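Local coordinates for extracellular solute-binding protein family 1 (Pseudothermotoga lettingae, PDB 5CI5) that binds a sugar, here alpha-D-tagatopyranose, in the cleft between its two lobes and probably delivers it to an ABC transporter for uptake, at residues Y180-H191 against S239-Y250. Sequence-based numbering, arbitrary orientation.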
ATOM      1  N   TYR A 180     -22.657   3.029   4.606  1.00 11.58           N
ATOM      2  CA  TYR A 180     -21.679   2.972   5.691  1.00  9.71           C
ATOM      3  C   TYR A 180     -20.770   4.180   5.689  1.00  9.89           C
ATOM      4  O   TYR A 180     -20.333   4.641   4.638  1.00 10.83           O
ATOM      5  CB  TYR A 180     -20.848   1.712   5.567  1.00  5.68           C
ATOM      6  CG  TYR A 180     -21.703   0.462   5.648  1.00  7.37           C
ATOM      7  CD1 TYR A 180     -22.007  -0.108   6.864  1.00 16.45           C
ATOM      8  CD2 TYR A 180     -22.229  -0.121   4.482  1.00 12.47           C
ATOM      9  CE1 TYR A 180     -22.807  -1.248   6.920  1.00 19.52           C
ATOM     10  CE2 TYR A 180     -23.011  -1.244   4.541  1.00 15.81           C
ATOM     11  CZ  TYR A 180     -23.299  -1.792   5.748  1.00 19.77           C
ATOM     12  OH  TYR A 180     -24.085  -2.914   5.760  1.00 31.58           O
ATOM     13  N   GLY A 181     -20.488   4.688   6.883  1.00  8.21           N
ATOM     14  CA  GLY A 181     -19.633   5.848   7.022  1.00  8.59           C
ATOM     15  C   GLY A 181     -18.128   5.610   6.878  1.00  7.45           C
ATOM     16  O   GLY A 181     -17.432   6.474   6.350  1.00  9.77           O
ATOM     17  N   TYR A 182     -17.626   4.469   7.342  1.00  7.69           N
ATOM     18  CA  TYR A 182     -16.152   4.258   7.413  1.00  6.84           C
ATOM     19  C   TYR A 182     -15.808   2.767   7.377  1.00  9.39           C
ATOM     20  O   TYR A 182     -16.194   1.992   8.259  1.00  8.47           O
ATOM     21  CB  TYR A 182     -15.557   4.926   8.688  1.00  8.03           C
ATOM     22  CG  TYR A 182     -14.046   4.795   8.751  1.00  8.11           C
ATOM     23  CD1 TYR A 182     -13.228   5.760   8.176  1.00  8.13           C
ATOM     24  CD2 TYR A 182     -13.437   3.702   9.357  1.00  9.59           C
ATOM     25  CE1 TYR A 182     -11.844   5.639   8.200  1.00  6.72           C
ATOM     26  CE2 TYR A 182     -12.057   3.578   9.392  1.00  8.14           C
ATOM     27  CZ  TYR A 182     -11.263   4.548   8.789  1.00  7.97           C
ATOM     28  OH  TYR A 182      -9.891   4.467   8.804  1.00  7.65           O
ATOM     29  N   GLY A 183     -15.075   2.380   6.346  1.00  8.20           N
ATOM     30  CA  GLY A 183     -14.727   0.987   6.134  1.00  6.69           C
ATOM     31  C   GLY A 183     -13.472   0.605   6.899  1.00  7.95           C
ATOM     32  O   GLY A 183     -12.417   1.212   6.692  1.00 10.00           O
ATOM     33  N   VAL A 184     -13.593  -0.418   7.753  1.00  7.94           N
ATOM     34  CA  VAL A 184     -12.497  -0.963   8.564  1.00  8.18           C
ATOM     35  C   VAL A 184     -11.986  -2.270   7.948  1.00 10.50           C
ATOM     36  O   VAL A 184     -12.775  -3.180   7.734  1.00  8.17           O
ATOM     37  CB  VAL A 184     -12.963  -1.242  10.016  1.00  9.45           C
ATOM     38  CG1 VAL A 184     -11.875  -1.901  10.843  1.00  9.90           C
ATOM     39  CG2 VAL A 184     -13.459   0.047  10.693  1.00  9.65           C
ATOM     40  N   SER A 185     -10.693  -2.358   7.628  1.00  6.61           N
ATOM     41  CA  SER A 185     -10.149  -3.612   7.069  1.00  6.73           C
ATOM     42  C   SER A 185      -9.870  -4.584   8.202  1.00  6.58           C
ATOM     43  O   SER A 185      -9.087  -4.294   9.109  1.00  8.50           O
ATOM     44  CB  SER A 185      -8.875  -3.369   6.248  1.00  6.51           C
ATOM     45  OG  SER A 185      -9.126  -2.489   5.165  1.00  6.66           O
ATOM     46  N   GLY A 186     -10.502  -5.755   8.124  1.00  6.81           N
ATOM     47  CA  GLY A 186     -10.286  -6.804   9.106  1.00  8.68           C
ATOM     48  C   GLY A 186     -10.075  -8.189   8.534  1.00  8.79           C
ATOM     49  O   GLY A 186     -10.274  -9.191   9.217  1.00 10.88           O
ATOM     50  N   THR A 187      -9.671  -8.239   7.272  1.00  9.54           N
ATOM     51  CA  THR A 187      -9.325  -9.469   6.564  1.00  7.73           C
ATOM     52  C   THR A 187      -7.917  -9.957   6.934  1.00 10.67           C
ATOM     53  O   THR A 187      -7.107  -9.208   7.495  1.00  9.32           O
ATOM     54  CB  THR A 187      -9.397  -9.210   5.042  1.00  9.54           C
ATOM     55  OG1 THR A 187      -8.704  -7.977   4.753  1.00 10.19           O
ATOM     56  CG2 THR A 187     -10.845  -9.066   4.578  1.00 12.67           C
ATOM     57  N   LYS A 188      -7.610 -11.211   6.597  1.00  9.49           N
ATOM     58  CA  LYS A 188      -6.243 -11.708   6.764  1.00 10.39           C
ATOM     59  C   LYS A 188      -5.373 -11.293   5.572  1.00 11.35           C
ATOM     60  O   LYS A 188      -4.853 -12.118   4.804  1.00 12.14           O
ATOM     61  CB  LYS A 188      -6.239 -13.220   6.943  1.00 14.05           C
ATOM     62  CG  LYS A 188      -6.854 -13.693   8.267  1.00 18.62           C
ATOM     63  CD  LYS A 188      -6.093 -13.145   9.499  1.00 18.43           C
ATOM     64  CE  LYS A 188      -4.622 -13.539   9.542  1.00 17.24           C
ATOM     65  NZ  LYS A 188      -4.423 -14.997   9.772  1.00 21.95           N
ATOM     66  N   THR A 189      -5.236  -9.981   5.435  1.00  9.26           N
ATOM     67  CA  THR A 189      -4.471  -9.358   4.368  1.00  7.58           C
ATOM     68  C   THR A 189      -3.711  -8.157   4.956  1.00  8.29           C
ATOM     69  O   THR A 189      -4.018  -7.673   6.061  1.00  8.77           O
ATOM     70  CB  THR A 189      -5.358  -8.867   3.211  1.00 11.41           C
ATOM     71  OG1 THR A 189      -6.199  -7.819   3.710  1.00  9.00           O
ATOM     72  CG2 THR A 189      -6.206  -9.985   2.579  1.00 11.47           C
ATOM     73  N   GLU A 190      -2.716  -7.682   4.205  1.00  7.62           N
ATOM     74  CA  GLU A 190      -1.870  -6.590   4.639  1.00  7.79           C
ATOM     75  C   GLU A 190      -2.675  -5.334   4.949  1.00  8.57           C
ATOM     76  O   GLU A 190      -2.236  -4.543   5.759  1.00  7.58           O
ATOM     77  CB  GLU A 190      -0.829  -6.295   3.555  1.00  8.32           C
ATOM     78  CG  GLU A 190       0.182  -5.235   3.893  1.00  9.89           C
ATOM     79  CD  GLU A 190       1.168  -5.619   4.966  1.00 10.68           C
ATOM     80  OE1 GLU A 190       1.181  -6.787   5.404  1.00  9.16           O
ATOM     81  OE2 GLU A 190       1.929  -4.737   5.381  1.00 10.56           O
ATOM     82  N   HIS A 191      -3.825  -5.146   4.292  1.00  7.51           N
ATOM     83  CA  HIS A 191      -4.643  -3.951   4.530  1.00  6.79           C
ATOM     84  C   HIS A 191      -4.963  -3.805   6.025  1.00  7.43           C
ATOM     85  O   HIS A 191      -5.051  -2.700   6.567  1.00  7.59           O
ATOM     86  CB  HIS A 191      -5.987  -3.970   3.778  1.00  7.81           C
ATOM     87  CG  HIS A 191      -5.924  -4.398   2.345  1.00  7.44           C
ATOM     88  ND1 HIS A 191      -5.911  -5.724   1.966  1.00  8.86           N
ATOM     89  CD2 HIS A 191      -5.970  -3.681   1.195  1.00  6.73           C
ATOM     90  CE1 HIS A 191      -5.919  -5.803   0.647  1.00 11.78           C
ATOM     91  NE2 HIS A 191      -5.947  -4.575   0.154  1.00  8.54           N
ATOM     92  N   SER A 239     -19.096   0.392   9.632  1.00  9.34           N
ATOM     93  CA  SER A 239     -18.393  -0.335   8.580  1.00  9.90           C
ATOM     94  C   SER A 239     -19.189  -1.529   8.069  1.00 10.28           C
ATOM     95  O   SER A 239     -19.910  -2.193   8.833  1.00 10.21           O
ATOM     96  CB  SER A 239     -17.056  -0.844   9.130  1.00  9.92           C
ATOM     97  OG  SER A 239     -16.266  -1.466   8.124  1.00  9.19           O
ATOM     98  N   PRO A 240     -19.024  -1.849   6.789  1.00  9.80           N
ATOM     99  CA  PRO A 240     -19.418  -3.192   6.360  1.00  9.83           C
ATOM    100  C   PRO A 240     -18.613  -4.232   7.147  1.00 10.20           C
ATOM    101  O   PRO A 240     -17.613  -3.900   7.795  1.00 11.03           O
ATOM    102  CB  PRO A 240     -19.061  -3.209   4.869  1.00 10.79           C
ATOM    103  CG  PRO A 240     -18.981  -1.780   4.482  1.00 10.09           C
ATOM    104  CD  PRO A 240     -18.434  -1.087   5.688  1.00  7.13           C
ATOM    105  N   ASN A 241     -19.020  -5.491   7.058  1.00 13.72           N
ATOM    106  CA  ASN A 241     -18.397  -6.558   7.825  1.00 14.80           C
ATOM    107  C   ASN A 241     -16.881  -6.611   7.662  1.00 11.23           C
ATOM    108  O   ASN A 241     -16.371  -7.041   6.631  1.00 11.16           O
ATOM    109  CB  ASN A 241     -19.000  -7.902   7.406  1.00 16.52           C
ATOM    110  CG  ASN A 241     -18.610  -9.030   8.338  1.00 28.85           C
ATOM    111  OD1 ASN A 241     -17.621  -8.943   9.074  1.00 22.89           O
ATOM    112  ND2 ASN A 241     -19.382 -10.107   8.303  1.00 38.29           N
ATOM    113  N   ALA A 242     -16.172  -6.149   8.687  1.00 13.12           N
ATOM    114  CA  ALA A 242     -14.738  -5.938   8.590  1.00 11.40           C
ATOM    115  C   ALA A 242     -13.965  -7.243   8.415  1.00 11.42           C
ATOM    116  O   ALA A 242     -12.879  -7.260   7.850  1.00 11.54           O
ATOM    117  CB  ALA A 242     -14.227  -5.193   9.819  1.00 10.98           C
ATOM    118  N   ILE A 243     -14.521  -8.346   8.909  1.00 10.49           N
ATOM    119  CA  ILE A 243     -13.859  -9.634   8.758  1.00 14.22           C
ATOM    120  C   ILE A 243     -13.794 -10.039   7.280  1.00 12.32           C
ATOM    121  O   ILE A 243     -12.860 -10.751   6.882  1.00 12.57           O
ATOM    122  CB  ILE A 243     -14.580 -10.728   9.604  1.00 13.25           C
ATOM    123  CG1 ILE A 243     -14.203 -10.581  11.073  1.00 14.47           C
ATOM    124  CG2 ILE A 243     -14.243 -12.140   9.104  1.00 25.19           C
ATOM    125  CD1 ILE A 243     -12.721 -10.842  11.371  1.00 20.72           C
ATOM    126  N   GLN A 244     -14.755  -9.578   6.476  1.00 12.65           N
ATOM    127  CA  GLN A 244     -14.862  -9.960   5.069  1.00 12.50           C
ATOM    128  C   GLN A 244     -14.253  -8.982   4.079  1.00 14.17           C
ATOM    129  O   GLN A 244     -13.972  -9.360   2.939  1.00 12.46           O
ATOM    130  CB  GLN A 244     -16.327 -10.117   4.651  1.00 15.01           C
ATOM    131  CG  GLN A 244     -17.111 -11.163   5.375  1.00 20.19           C
ATOM    132  CD  GLN A 244     -18.556 -11.161   4.905  1.00 31.19           C
ATOM    133  OE1 GLN A 244     -19.291 -10.208   5.145  1.00 34.38           O
ATOM    134  NE2 GLN A 244     -18.954 -12.209   4.201  1.00 43.89           N
ATOM    135  N   TYR A 245     -14.111  -7.725   4.484  1.00 13.49           N
ATOM    136  CA  TYR A 245     -13.792  -6.650   3.535  1.00  9.80           C
ATOM    137  C   TYR A 245     -12.594  -5.824   3.938  1.00  9.62           C
ATOM    138  O   TYR A 245     -12.290  -5.673   5.121  1.00  9.29           O
ATOM    139  CB  TYR A 245     -15.002  -5.718   3.369  1.00  8.47           C
ATOM    140  CG  TYR A 245     -16.240  -6.438   2.857  1.00 11.21           C
ATOM    141  CD1 TYR A 245     -16.235  -7.063   1.621  1.00 11.99           C
ATOM    142  CD2 TYR A 245     -17.394  -6.464   3.603  1.00 14.18           C
ATOM    143  CE1 TYR A 245     -17.357  -7.708   1.141  1.00 12.89           C
ATOM    144  CE2 TYR A 245     -18.521  -7.102   3.146  1.00 12.28           C
ATOM    145  CZ  TYR A 245     -18.498  -7.737   1.908  1.00 14.06           C
ATOM    146  OH  TYR A 245     -19.627  -8.388   1.407  1.00 22.41           O
ATOM    147  N   HIS A 246     -11.953  -5.232   2.936  1.00  9.03           N
ATOM    148  CA  HIS A 246     -10.820  -4.349   3.164  1.00  9.20           C
ATOM    149  C   HIS A 246     -10.876  -3.155   2.209  1.00  7.83           C
ATOM    150  O   HIS A 246     -11.806  -3.031   1.394  1.00  9.49           O
ATOM    151  CB  HIS A 246      -9.479  -5.112   3.026  1.00 10.52           C
ATOM    152  CG  HIS A 246      -9.317  -5.835   1.727  1.00  6.24           C
ATOM    153  ND1 HIS A 246      -9.354  -5.199   0.510  1.00  9.45           N
ATOM    154  CD2 HIS A 246      -9.054  -7.141   1.471  1.00  8.30           C
ATOM    155  CE1 HIS A 246      -9.146  -6.088  -0.450  1.00 13.29           C
ATOM    156  NE2 HIS A 246      -8.973  -7.273   0.104  1.00 11.26           N
ATOM    157  N   GLU A 247      -9.852  -2.305   2.319  1.00  8.70           N
ATOM    158  CA  GLU A 247      -9.701  -1.097   1.504  1.00  7.50           C
ATOM    159  C   GLU A 247     -10.173  -1.198   0.059  1.00  8.20           C
ATOM    160  O   GLU A 247     -10.796  -0.264  -0.442  1.00  7.28           O
ATOM    161  CB  GLU A 247      -8.238  -0.674   1.414  1.00  6.36           C
ATOM    162  CG  GLU A 247      -7.566  -0.251   2.668  1.00  8.54           C
ATOM    163  CD  GLU A 247      -6.101   0.079   2.419  1.00  9.92           C
ATOM    164  OE1 GLU A 247      -5.638  -0.085   1.270  1.00  9.32           O
ATOM    165  OE2 GLU A 247      -5.417   0.491   3.368  1.00  8.69           O
ATOM    166  N   ASP A 248      -9.803  -2.272  -0.645  1.00  9.57           N
ATOM    167  CA  ASP A 248     -10.071  -2.318  -2.074  1.00  7.78           C
ATOM    168  C   ASP A 248     -11.566  -2.551  -2.308  1.00  9.15           C
ATOM    169  O   ASP A 248     -12.162  -1.923  -3.187  1.00 10.24           O
ATOM    170  CB  ASP A 248      -9.235  -3.386  -2.756  1.00  8.39           C
ATOM    171  CG  ASP A 248      -7.744  -3.136  -2.612  1.00  8.22           C
ATOM    172  OD1 ASP A 248      -7.338  -1.971  -2.809  1.00  8.93           O
ATOM    173  OD2 ASP A 248      -6.969  -4.093  -2.357  1.00  8.99           O
ATOM    174  N   ASP A 249     -12.167  -3.417  -1.493  1.00  8.79           N
ATOM    175  CA  ASP A 249     -13.611  -3.604  -1.490  1.00  8.26           C
ATOM    176  C   ASP A 249     -14.322  -2.279  -1.179  1.00 10.95           C
ATOM    177  O   ASP A 249     -15.285  -1.886  -1.855  1.00  9.55           O
ATOM    178  CB  ASP A 249     -13.999  -4.668  -0.466  1.00  8.97           C
ATOM    179  CG  ASP A 249     -13.274  -5.967  -0.679  1.00 11.86           C
ATOM    180  OD1 ASP A 249     -13.261  -6.432  -1.833  1.00 14.18           O
ATOM    181  OD2 ASP A 249     -12.696  -6.509   0.294  1.00 11.22           O
ATOM    182  N   TYR A 250     -13.816  -1.567  -0.180  1.00  9.98           N
ATOM    183  CA  TYR A 250     -14.443  -0.304   0.224  1.00  9.15           C
ATOM    184  C   TYR A 250     -14.346   0.745  -0.884  1.00  7.02           C
ATOM    185  O   TYR A 250     -15.266   1.554  -1.034  1.00  8.21           O
ATOM    186  CB  TYR A 250     -13.832   0.208   1.527  1.00  6.27           C
ATOM    187  CG  TYR A 250     -14.045  -0.737   2.696  1.00  8.79           C
ATOM    188  CD1 TYR A 250     -15.251  -1.412   2.856  1.00  8.27           C
ATOM    189  CD2 TYR A 250     -13.032  -0.981   3.636  1.00  7.64           C
ATOM    190  CE1 TYR A 250     -15.448  -2.269   3.920  1.00  9.63           C
ATOM    191  CE2 TYR A 250     -13.219  -1.846   4.685  1.00  7.87           C
ATOM    192  CZ  TYR A 250     -14.434  -2.492   4.828  1.00  8.18           C
ATOM    193  OH  TYR A 250     -14.672  -3.339   5.870  1.00 10.60           O
TER
HETATM  194  O   HOH W   1      -6.031  -0.109   5.893  1.00  8.55           O
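The imidazoles of His191 and His246 lie face to face, their centroids 3.6 Å apart and their planes only 9° from parallel. Two hydrogen bonds, one at each nitrogen, fix the rotation of the His191 ring. His191 NE2 donates to Asp248 OD2 (2.8 Å), meeting the carboxylate from above its plane, while ND1 pairs with Thr189 OG1, which in turn pairs with Thr187 OG1. The His246 ring is held from within its own segment: CG sits between the backbone N and the carbonyl carbon (chi1 55°), which swings the ring back over the helix start. There His246 ND1 accepts from Asp248 N in the ring plane, and Asp63 holds NE2. With Asp249 OD2 taking the amide of His246, this completes a capping box at the start of helix 247-255. Ser185 OG also reaches this helix end, accepting from Glu247 N at 2.9 Å.

Farther along, the Tyr250 ring lies against Gly183, whose CA stands 3.6 Å from the ring centroid in a CH-pi contact. Tyr250 OH donates to Val184 O (2.7 Å) from well above the carbonyl plane. Ser239 OG takes the Val184 amide almost straight, at 173°, and donates its own hydrogen bond to Pro240 O. At the far end Pro240 CG packs over a face of the Tyr180 ring, 3.9 Å from its centroid.

Water 1 bridges His191 O and Glu247 OE2, and Glu247 also forms a salt bridge with Arg139 of the sugar pocket. Neighbouring Glu190, which touches the tagatose, pairs with Arg370. The paired loops thus bring the N-terminal ends of helices 190-202 and 247-255 together beside the ligand cleft of a periplasmic-binding-protein fold.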